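Local coordinates for protein Hpy188I (Helicobacter pylori, PDB 3OQG) that cleaves specific double-stranded DNA as a restriction endonuclease of the GIY-YIG nuclease family, at residues 71-77 / 129-135; 97-103 / 115-120. One frame throughout, in Å; residues are numbered along the deposited sequence.

Interaction 1 (71-77 / 129-135)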
loop_
_atom_site.group_PDB
_atom_site.type_symbol
_atom_site.label_atom_id
_atom_site.label_comp_id
_atom_site.label_asym_id
_atom_site.label_seq_id
_atom_site.Cartn_x
_atom_site.Cartn_y
_atom_site.Cartn_z
ATOM N N LEU A 71 -4.402 -11.330 7.262
ATOM C CA LEU A 71 -5.755 -11.399 7.805
ATOM C C LEU A 71 -6.678 -10.388 7.127
ATOM O O LEU A 71 -6.234 -9.359 6.603
ATOM C CB LEU A 71 -5.766 -11.137 9.318
ATOM C CG LEU A 71 -5.409 -9.735 9.841
ATOM C CD1 LEU A 71 -6.000 -9.501 11.271
ATOM C CD2 LEU A 71 -3.899 -9.574 9.833
ATOM N N VAL A 72 -7.964 -10.704 7.151
ATOM C CA VAL A 72 -9.008 -9.727 6.971
ATOM C C VAL A 72 -9.533 -9.394 8.365
ATOM O O VAL A 72 -9.697 -10.284 9.215
ATOM C CB VAL A 72 -10.143 -10.238 6.059
ATOM C CG1 VAL A 72 -11.200 -9.145 5.867
ATOM C CG2 VAL A 72 -9.590 -10.705 4.721
ATOM N N TYR A 73 -9.734 -8.103 8.628
ATOM C CA TYR A 73 -10.278 -7.665 9.912
ATOM C C TYR A 73 -11.507 -6.792 9.765
ATOM O O TYR A 73 -11.728 -6.159 8.716
ATOM C CB TYR A 73 -9.215 -6.949 10.746
ATOM C CG TYR A 73 -8.648 -5.715 10.098
ATOM C CD1 TYR A 73 -7.475 -5.771 9.377
ATOM C CD2 TYR A 73 -9.284 -4.477 10.235
ATOM C CE1 TYR A 73 -6.937 -4.616 8.772
ATOM C CE2 TYR A 73 -8.761 -3.332 9.687
ATOM C CZ TYR A 73 -7.603 -3.398 8.944
ATOM O OH TYR A 73 -7.098 -2.270 8.367
ATOM N N VAL A 74 -12.321 -6.783 10.821
ATOM C CA VAL A 74 -13.511 -5.952 10.914
ATOM C C VAL A 74 -13.426 -5.207 12.230
ATOM O O VAL A 74 -13.237 -5.830 13.270
ATOM C CB VAL A 74 -14.821 -6.793 10.872
ATOM C CG1 VAL A 74 -16.079 -5.867 10.802
ATOM C CG2 VAL A 74 -14.784 -7.786 9.676
ATOM N N PHE A 75 -13.510 -3.879 12.160
ATOM C CA PHE A 75 -13.568 -2.996 13.321
ATOM C C PHE A 75 -15.030 -2.764 13.654
ATOM O O PHE A 75 -15.807 -2.274 12.815
ATOM C CB PHE A 75 -12.919 -1.644 13.006
ATOM C CG PHE A 75 -11.403 -1.648 12.986
ATOM C CD1 PHE A 75 -10.649 -2.801 13.212
ATOM C CD2 PHE A 75 -10.724 -0.470 12.701
ATOM C CE1 PHE A 75 -9.247 -2.774 13.223
ATOM C CE2 PHE A 75 -9.323 -0.440 12.695
ATOM C CZ PHE A 75 -8.592 -1.592 12.942
ATOM N N VAL A 76 -15.399 -3.095 14.884
ATOM C CA VAL A 76 -16.789 -2.987 15.327
ATOM C C VAL A 76 -16.830 -2.077 16.542
ATOM O O VAL A 76 -16.052 -2.250 17.499
ATOM C CB VAL A 76 -17.366 -4.380 15.650
ATOM C CG1 VAL A 76 -18.828 -4.292 16.166
ATOM C CG2 VAL A 76 -17.273 -5.257 14.424
ATOM N N ILE A 77 -17.747 -1.121 16.524
ATOM C CA ILE A 77 -17.886 -0.146 17.607
ATOM C C ILE A 77 -19.340 -0.138 18.050
ATOM O O ILE A 77 -20.233 0.170 17.254
ATOM C CB ILE A 77 -17.477 1.275 17.172
ATOM C CG1 ILE A 77 -16.067 1.283 16.586
ATOM C CG2 ILE A 77 -17.653 2.259 18.365
ATOM C CD1 ILE A 77 -15.628 2.642 16.009
ATOM N N VAL A 129 -12.812 -0.491 20.496
ATOM C CA VAL A 129 -13.150 -1.103 19.228
ATOM C C VAL A 129 -12.872 -2.588 19.294
ATOM O O VAL A 129 -11.766 -2.996 19.642
ATOM C CB VAL A 129 -12.286 -0.506 18.087
ATOM C CG1 VAL A 129 -12.648 -1.098 16.768
ATOM C CG2 VAL A 129 -12.383 1.004 18.079
ATOM N N GLN A 130 -13.859 -3.409 18.962
ATOM C CA GLN A 130 -13.632 -4.828 18.833
ATOM C C GLN A 130 -13.095 -5.121 17.435
ATOM O O GLN A 130 -13.646 -4.617 16.419
ATOM C CB GLN A 130 -14.900 -5.631 19.129
ATOM C CG GLN A 130 -15.320 -5.616 20.597
ATOM C CD GLN A 130 -15.846 -4.272 21.075
ATOM O OE1 GLN A 130 -16.735 -3.701 20.453
ATOM N NE2 GLN A 130 -15.281 -3.745 22.160
ATOM N N VAL A 131 -12.072 -5.975 17.374
ATOM C CA VAL A 131 -11.467 -6.383 16.122
ATOM C C VAL A 131 -11.697 -7.881 15.921
ATOM O O VAL A 131 -11.192 -8.685 16.678
ATOM C CB VAL A 131 -9.967 -6.106 16.046
ATOM C CG1 VAL A 131 -9.431 -6.428 14.631
ATOM C CG2 VAL A 131 -9.673 -4.641 16.421
ATOM N N TYR A 132 -12.488 -8.208 14.915
ATOM C CA TYR A 132 -12.712 -9.598 14.493
ATOM C C TYR A 132 -11.855 -9.893 13.283
ATOM O O TYR A 132 -11.637 -9.013 12.434
ATOM C CB TYR A 132 -14.196 -9.835 14.180
ATOM C CG TYR A 132 -15.145 -9.662 15.338
ATOM C CD1 TYR A 132 -15.577 -10.760 16.094
ATOM C CD2 TYR A 132 -15.663 -8.421 15.665
ATOM C CE1 TYR A 132 -16.474 -10.608 17.158
ATOM C CE2 TYR A 132 -16.522 -8.267 16.750
ATOM C CZ TYR A 132 -16.942 -9.369 17.478
ATOM O OH TYR A 132 -17.840 -9.210 18.515
ATOM N N ALA A 133 -11.348 -11.121 13.199
ATOM C CA ALA A 133 -10.377 -11.451 12.153
ATOM C C ALA A 133 -10.621 -12.796 11.518
ATOM O O ALA A 133 -11.127 -13.726 12.162
ATOM C CB ALA A 133 -8.976 -11.433 12.713
ATOM N N PHE A 134 -10.164 -12.893 10.275
ATOM C CA PHE A 134 -10.162 -14.123 9.489
ATOM C C PHE A 134 -8.785 -14.246 8.883
ATOM O O PHE A 134 -8.312 -13.282 8.260
ATOM C CB PHE A 134 -11.195 -14.001 8.383
ATOM C CG PHE A 134 -11.034 -15.024 7.288
ATOM C CD1 PHE A 134 -11.151 -16.372 7.563
ATOM C CD2 PHE A 134 -10.765 -14.626 5.978
ATOM C CE1 PHE A 134 -10.996 -17.325 6.556
ATOM C CE2 PHE A 134 -10.618 -15.576 4.972
ATOM C CZ PHE A 134 -10.733 -16.923 5.266
ATOM N N PHE A 135 -8.129 -15.399 9.082
ATOM C CA PHE A 135 -6.787 -15.639 8.559
ATOM C C PHE A 135 -6.905 -16.661 7.414
ATOM O O PHE A 135 -7.092 -17.853 7.678
ATOM C CB PHE A 135 -5.849 -16.163 9.652
ATOM C CG PHE A 135 -5.581 -15.183 10.754
ATOM C CD1 PHE A 135 -4.474 -14.349 10.699
ATOM C CD2 PHE A 135 -6.432 -15.089 11.842
ATOM C CE1 PHE A 135 -4.227 -13.436 11.702
ATOM C CE2 PHE A 135 -6.189 -14.170 12.854
ATOM C CZ PHE A 135 -5.083 -13.342 12.774
#
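Strands 71-77 and 129-134 are antiparallel neighbours in the central sheet of the GIY-YIG core: their axes come within 4.6 Å, with N-to-C directions 156° apart. Three hydrogen-bonded pairs, Val-72 with Phe-134, Val-74 with Tyr-132 and Val-76 with Gln-130, each give two N-H...O bonds. Val-72 N to Phe-134 O measures 2.8 Å. The longest, Tyr-132 N to Val-74 O, measures 3.0 Å. Between them, the CA atoms of the non-hydrogen-bonded pair Tyr-73 and Ala-133 close to 4.4 Å. On this face Phe-75 sits against two valines, CE1 at 3.7 Å from Val-131 CG2 and CB at 3.8 Å from Val-129 CG1. The small Ala-133 leaves a hollow that Leu-71 enters (CD1 to CB 3.8 Å). Leu-71 CB also lies over the Phe-135 ring, 4.0 Å from its centroid and 27° off the normal, a CH-pi contact. On the other face, Val-76 CG2 reaches diagonally to Tyr-132 CD2 (3.8 Å), while Val-72 CG2 meets the edge of the Phe-134 ring. Tyr-32 stacks on Tyr-132, and Phe-144 of the second subunit meets the Phe-134 ring. The p rotamer of Tyr-73 leads its ring away from strand 129-134, and its OH bonds to Tyr-98. The pair is thus held by backbone bonding and apolar burial, while the polar end of Tyr-73 is directed toward the DNA side.

Interaction 2 (97-103 / 115-120). With nucleotides of chain C; nucleotides of chain D.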
loop_
_atom_site.group_PDB
_atom_site.type_symbol
_atom_site.label_atom_id
_atom_site.label_comp_id
_atom_site.label_asym_id
_atom_site.label_seq_id
_atom_site.Cartn_x
_atom_site.Cartn_y
_atom_site.Cartn_z
ATOM N N SER A 97 0.588 1.128 12.163
ATOM C CA SER A 97 0.312 1.943 10.971
ATOM C C SER A 97 -0.852 2.927 11.209
ATOM O O SER A 97 -0.725 4.128 10.949
ATOM C CB SER A 97 0.063 1.028 9.763
ATOM O OG SER A 97 -0.096 1.794 8.564
ATOM N N TYR A 98 -1.991 2.464 11.716
ATOM C CA TYR A 98 -3.082 3.405 12.098
ATOM C C TYR A 98 -2.606 4.508 13.024
ATOM O O TYR A 98 -3.020 5.671 12.899
ATOM C CB TYR A 98 -4.248 2.668 12.749
ATOM C CG TYR A 98 -5.145 1.976 11.755
ATOM C CD1 TYR A 98 -5.816 2.698 10.778
ATOM C CD2 TYR A 98 -5.348 0.602 11.806
ATOM C CE1 TYR A 98 -6.658 2.084 9.896
ATOM C CE2 TYR A 98 -6.195 -0.028 10.914
ATOM C CZ TYR A 98 -6.831 0.705 9.946
ATOM O OH TYR A 98 -7.683 0.087 9.045
ATOM N N ASN A 99 -1.720 4.166 13.960
ATOM C CA ASN A 99 -1.171 5.169 14.869
ATOM C C ASN A 99 -0.293 6.239 14.194
ATOM O O ASN A 99 0.121 7.200 14.854
ATOM C CB ASN A 99 -0.434 4.494 16.027
ATOM C CG ASN A 99 -1.375 3.893 17.031
ATOM O OD1 ASN A 99 -2.550 4.299 17.110
ATOM N ND2 ASN A 99 -0.878 2.920 17.831
ATOM N N CYS A 100 -0.026 6.069 12.894
ATOM C CA CYS A 100 0.595 7.122 12.076
ATOM C C CYS A 100 -0.376 8.224 11.646
ATOM O O CYS A 100 0.054 9.238 11.084
ATOM C CB CYS A 100 1.241 6.528 10.832
ATOM S SG CYS A 100 2.645 5.453 11.197
ATOM N N GLY A 101 -1.669 8.023 11.893
ATOM C CA GLY A 101 -2.698 8.979 11.512
ATOM C C GLY A 101 -2.779 10.239 12.352
ATOM O O GLY A 101 -3.849 10.772 12.516
ATOM N N LYS A 102 -1.657 10.705 12.888
ATOM C CA LYS A 102 -1.639 11.873 13.760
ATOM C C LYS A 102 -1.844 13.168 12.980
ATOM O O LYS A 102 -1.437 13.295 11.828
ATOM C CB LYS A 102 -0.329 11.926 14.574
ATOM C CG LYS A 102 -0.082 10.744 15.487
ATOM C CD LYS A 102 1.060 11.088 16.395
ATOM C CE LYS A 102 1.494 9.983 17.257
ATOM N NZ LYS A 102 2.522 10.507 18.185
ATOM N N VAL A 103 -2.461 14.149 13.637
ATOM C CA VAL A 103 -2.650 15.466 13.044
ATOM C C VAL A 103 -1.365 16.034 12.447
ATOM O O VAL A 103 -1.371 16.528 11.300
ATOM C CB VAL A 103 -3.278 16.434 14.062
ATOM C CG1 VAL A 103 -3.226 17.891 13.553
ATOM C CG2 VAL A 103 -4.704 15.994 14.420
ATOM N N ASN A 115 -5.159 6.359 7.335
ATOM C CA ASN A 115 -4.738 6.222 8.729
ATOM C C ASN A 115 -5.157 7.459 9.537
ATOM O O ASN A 115 -5.591 7.349 10.682
ATOM C CB ASN A 115 -3.253 5.935 8.845
ATOM C CG ASN A 115 -2.916 4.515 8.488
ATOM O OD1 ASN A 115 -3.767 3.631 8.561
ATOM N ND2 ASN A 115 -1.661 4.279 8.108
ATOM N N TYR A 116 -5.062 8.624 8.915
ATOM C CA TYR A 116 -5.552 9.870 9.529
ATOM C C TYR A 116 -7.052 9.826 9.832
ATOM O O TYR A 116 -7.474 10.084 10.958
ATOM C CB TYR A 116 -5.231 11.037 8.622
ATOM C CG TYR A 116 -5.878 12.325 9.027
ATOM C CD1 TYR A 116 -5.441 13.046 10.128
ATOM C CD2 TYR A 116 -6.962 12.822 8.303
ATOM C CE1 TYR A 116 -6.075 14.262 10.492
ATOM C CE2 TYR A 116 -7.577 14.025 8.649
ATOM C CZ TYR A 116 -7.153 14.725 9.742
ATOM O OH TYR A 116 -7.798 15.929 10.044
ATOM N N PHE A 117 -7.853 9.502 8.829
ATOM C CA PHE A 117 -9.298 9.420 9.013
ATOM C C PHE A 117 -9.663 8.388 10.103
ATOM O O PHE A 117 -10.487 8.658 10.975
ATOM C CB PHE A 117 -10.000 9.103 7.689
ATOM C CG PHE A 117 -11.423 8.628 7.878
ATOM C CD1 PHE A 117 -12.423 9.525 8.207
ATOM C CD2 PHE A 117 -11.725 7.273 7.838
ATOM C CE1 PHE A 117 -13.722 9.082 8.455
ATOM C CE2 PHE A 117 -13.019 6.826 8.091
ATOM C CZ PHE A 117 -14.017 7.733 8.400
ATOM N N VAL A 118 -9.070 7.204 10.047
ATOM C CA VAL A 118 -9.399 6.164 11.023
ATOM C C VAL A 118 -8.921 6.506 12.437
ATOM O O VAL A 118 -9.708 6.439 13.383
ATOM C CB VAL A 118 -8.917 4.765 10.567
ATOM C CG1 VAL A 118 -9.190 3.726 11.679
ATOM C CG2 VAL A 118 -9.593 4.357 9.272
ATOM N N LEU A 119 -7.660 6.902 12.611
ATOM C CA LEU A 119 -7.179 7.180 13.962
ATOM C C LEU A 119 -8.004 8.331 14.577
ATOM O O LEU A 119 -8.457 8.237 15.721
ATOM C CB LEU A 119 -5.713 7.551 13.939
ATOM C CG LEU A 119 -5.148 7.930 15.311
ATOM C CD1 LEU A 119 -5.168 6.714 16.206
ATOM C CD2 LEU A 119 -3.725 8.499 15.207
ATOM N N GLN A 120 -8.197 9.403 13.817
ATOM C CA GLN A 120 -8.857 10.593 14.365
ATOM C C GLN A 120 -10.319 10.289 14.670
ATOM O O GLN A 120 -10.847 10.750 15.689
ATOM C CB GLN A 120 -8.728 11.808 13.459
ATOM C CG GLN A 120 -7.292 12.290 13.259
ATOM C CD GLN A 120 -6.575 12.550 14.560
ATOM O OE1 GLN A 120 -7.140 13.146 15.502
ATOM N NE2 GLN A 120 -5.316 12.128 14.628
ATOM P P DA C 7 -0.381 -3.966 5.085
ATOM O OP1 DA C 7 -0.353 -5.397 4.713
ATOM O OP2 DA C 7 -0.791 -3.571 6.460
ATOM O "O5'" DA C 7 1.064 -3.353 4.819
ATOM C "C5'" DA C 7 1.636 -3.426 3.514
ATOM C "C4'" DA C 7 3.079 -2.980 3.534
ATOM O "O4'" DA C 7 3.158 -1.556 3.778
ATOM C "C3'" DA C 7 3.968 -3.647 4.579
ATOM O "O3'" DA C 7 5.227 -3.988 3.988
ATOM C "C2'" DA C 7 4.125 -2.586 5.654
ATOM C "C1'" DA C 7 3.985 -1.278 4.894
ATOM N N9 DA C 7 3.337 -0.220 5.672
ATOM C C8 DA C 7 2.055 -0.227 6.172
ATOM N N7 DA C 7 1.742 0.852 6.845
ATOM C C5 DA C 7 2.892 1.628 6.785
ATOM C C6 DA C 7 3.210 2.891 7.316
ATOM N N6 DA C 7 2.361 3.632 8.042
ATOM N N1 DA C 7 4.447 3.377 7.076
ATOM C C2 DA C 7 5.299 2.634 6.349
ATOM N N3 DA C 7 5.119 1.439 5.803
ATOM C C4 DA C 7 3.881 0.981 6.060
ATOM P P DT D 2 7.336 12.530 16.248
ATOM O OP1 DT D 2 8.471 13.477 16.376
ATOM O OP2 DT D 2 5.950 12.998 16.498
ATOM O "O5'" DT D 2 7.398 11.902 14.786
ATOM C "C5'" DT D 2 8.637 11.828 14.081
ATOM C "C4'" DT D 2 8.489 10.990 12.832
ATOM O "O4'" DT D 2 8.022 9.671 13.152
ATOM C "C3'" DT D 2 7.534 11.509 11.755
ATOM O "O3'" DT D 2 8.329 12.105 10.719
ATOM C "C2'" DT D 2 6.799 10.261 11.268
ATOM C "C1'" DT D 2 7.523 9.118 11.958
ATOM N N1 DT D 2 6.719 7.941 12.314
ATOM C C2 DT D 2 6.896 6.784 11.591
ATOM O O2 DT D 2 7.613 6.712 10.601
ATOM N N3 DT D 2 6.196 5.705 12.067
ATOM C C4 DT D 2 5.337 5.677 13.154
ATOM O O4 DT D 2 4.809 4.618 13.490
ATOM C C5 DT D 2 5.145 6.944 13.824
ATOM C C7 DT D 2 4.179 7.022 14.969
ATOM C C6 DT D 2 5.839 7.998 13.379
ATOM P P DG C 6 -6.647 -0.947 4.492
ATOM O OP1 DG C 6 -7.430 -2.188 4.666
ATOM O OP2 DG C 6 -6.834 0.189 5.431
ATOM O "O5'" DG C 6 -5.105 -1.333 4.437
ATOM C "C5'" DG C 6 -4.578 -1.935 3.259
ATOM C "C4'" DG C 6 -3.075 -1.806 3.219
ATOM O "O4'" DG C 6 -2.675 -0.417 3.121
ATOM C "C3'" DG C 6 -2.357 -2.369 4.447
ATOM O "O3'" DG C 6 -1.302 -3.224 4.013
ATOM C "C2'" DG C 6 -1.790 -1.138 5.130
ATOM C "C1'" DG C 6 -1.525 -0.261 3.928
ATOM N N9 DG C 6 -1.333 1.157 4.220
ATOM C C8 DG C 6 -2.218 2.037 4.801
ATOM N N7 DG C 6 -1.708 3.226 4.987
ATOM C C5 DG C 6 -0.416 3.131 4.480
ATOM C C6 DG C 6 0.628 4.095 4.418
ATOM O O6 DG C 6 0.625 5.269 4.823
ATOM N N1 DG C 6 1.776 3.565 3.822
ATOM C C2 DG C 6 1.902 2.278 3.362
ATOM N N2 DG C 6 3.092 1.940 2.835
ATOM N N3 DG C 6 0.941 1.378 3.416
ATOM C C4 DG C 6 -0.178 1.867 3.987
#
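A DNA-reading site in the major groove is assembled here, where the C-terminal end of helix 91-98 and the segment after it pack on helix 113-125. The hydrogen bond from Ser-97 OG to DA7 N7 of chain C is 2.7 Å long, and Ser-97 OG accepts another from Asn-115 ND2 (3.0 Å, N-H...O angle 140°). The same Asn-115 ND2 lies 3.3 Å from N7 of DG6 of chain C, and Cys-100 SG is 3.3 Å from O4 of DT2 of chain D. Arg-94 holds Asn-115 OD1, fixing which end of the amide faces the serine. Behind this polar edge, Tyr-98 CE1 packs on Val-118 CG1 at 3.5 Å. Tyr-98 also starts a type I turn, closed by Gly-101 N to Tyr-98 O (2.9 Å). The turn presses on the helix: Gly-101 CA is 3.6 Å from Tyr-116 CA and makes a CA-H...O contact of 3.4 Å with Asn-115 O. An ideal CB on Gly-101 would fall 2.0 Å from Asn-115 O, so only glycine fits this closeness. Farther along, Gln-120 NE2 donates a nearly straight bond to Gly-101 O (2.9 Å, 171°) and another to Glu-54. Ser-97 OG thus accepts from Asn-115 and donates to DA7, consistent with reading a purine N7, which this bond alone would not tell apart as A or G.

Interaction 2 is nested inside the chain loop closed by interaction 1, and helix 113-125 leads directly into strand 129-134. Their centres are about 17 Å apart, yet they touch: Tyr-73 OH lies 2.5 Å from Tyr-98 OH, a probable hydrogen bond, while Phe-75 CZ packs on Tyr-98 CE2 at 3.5 Å. Tyr-98 therefore bridges the sheet and the base-reading helix end. The side chains of Tyr-73 and Tyr-98 are about 6 and 7 Å from a bound sodium ion, and that of Val-72 is about 5 Å from that of His-86, a calcium ligand in a structure of this protein, with no calcium bound to this chain here. Tyr-73 fits the tyrosine of the GIY element.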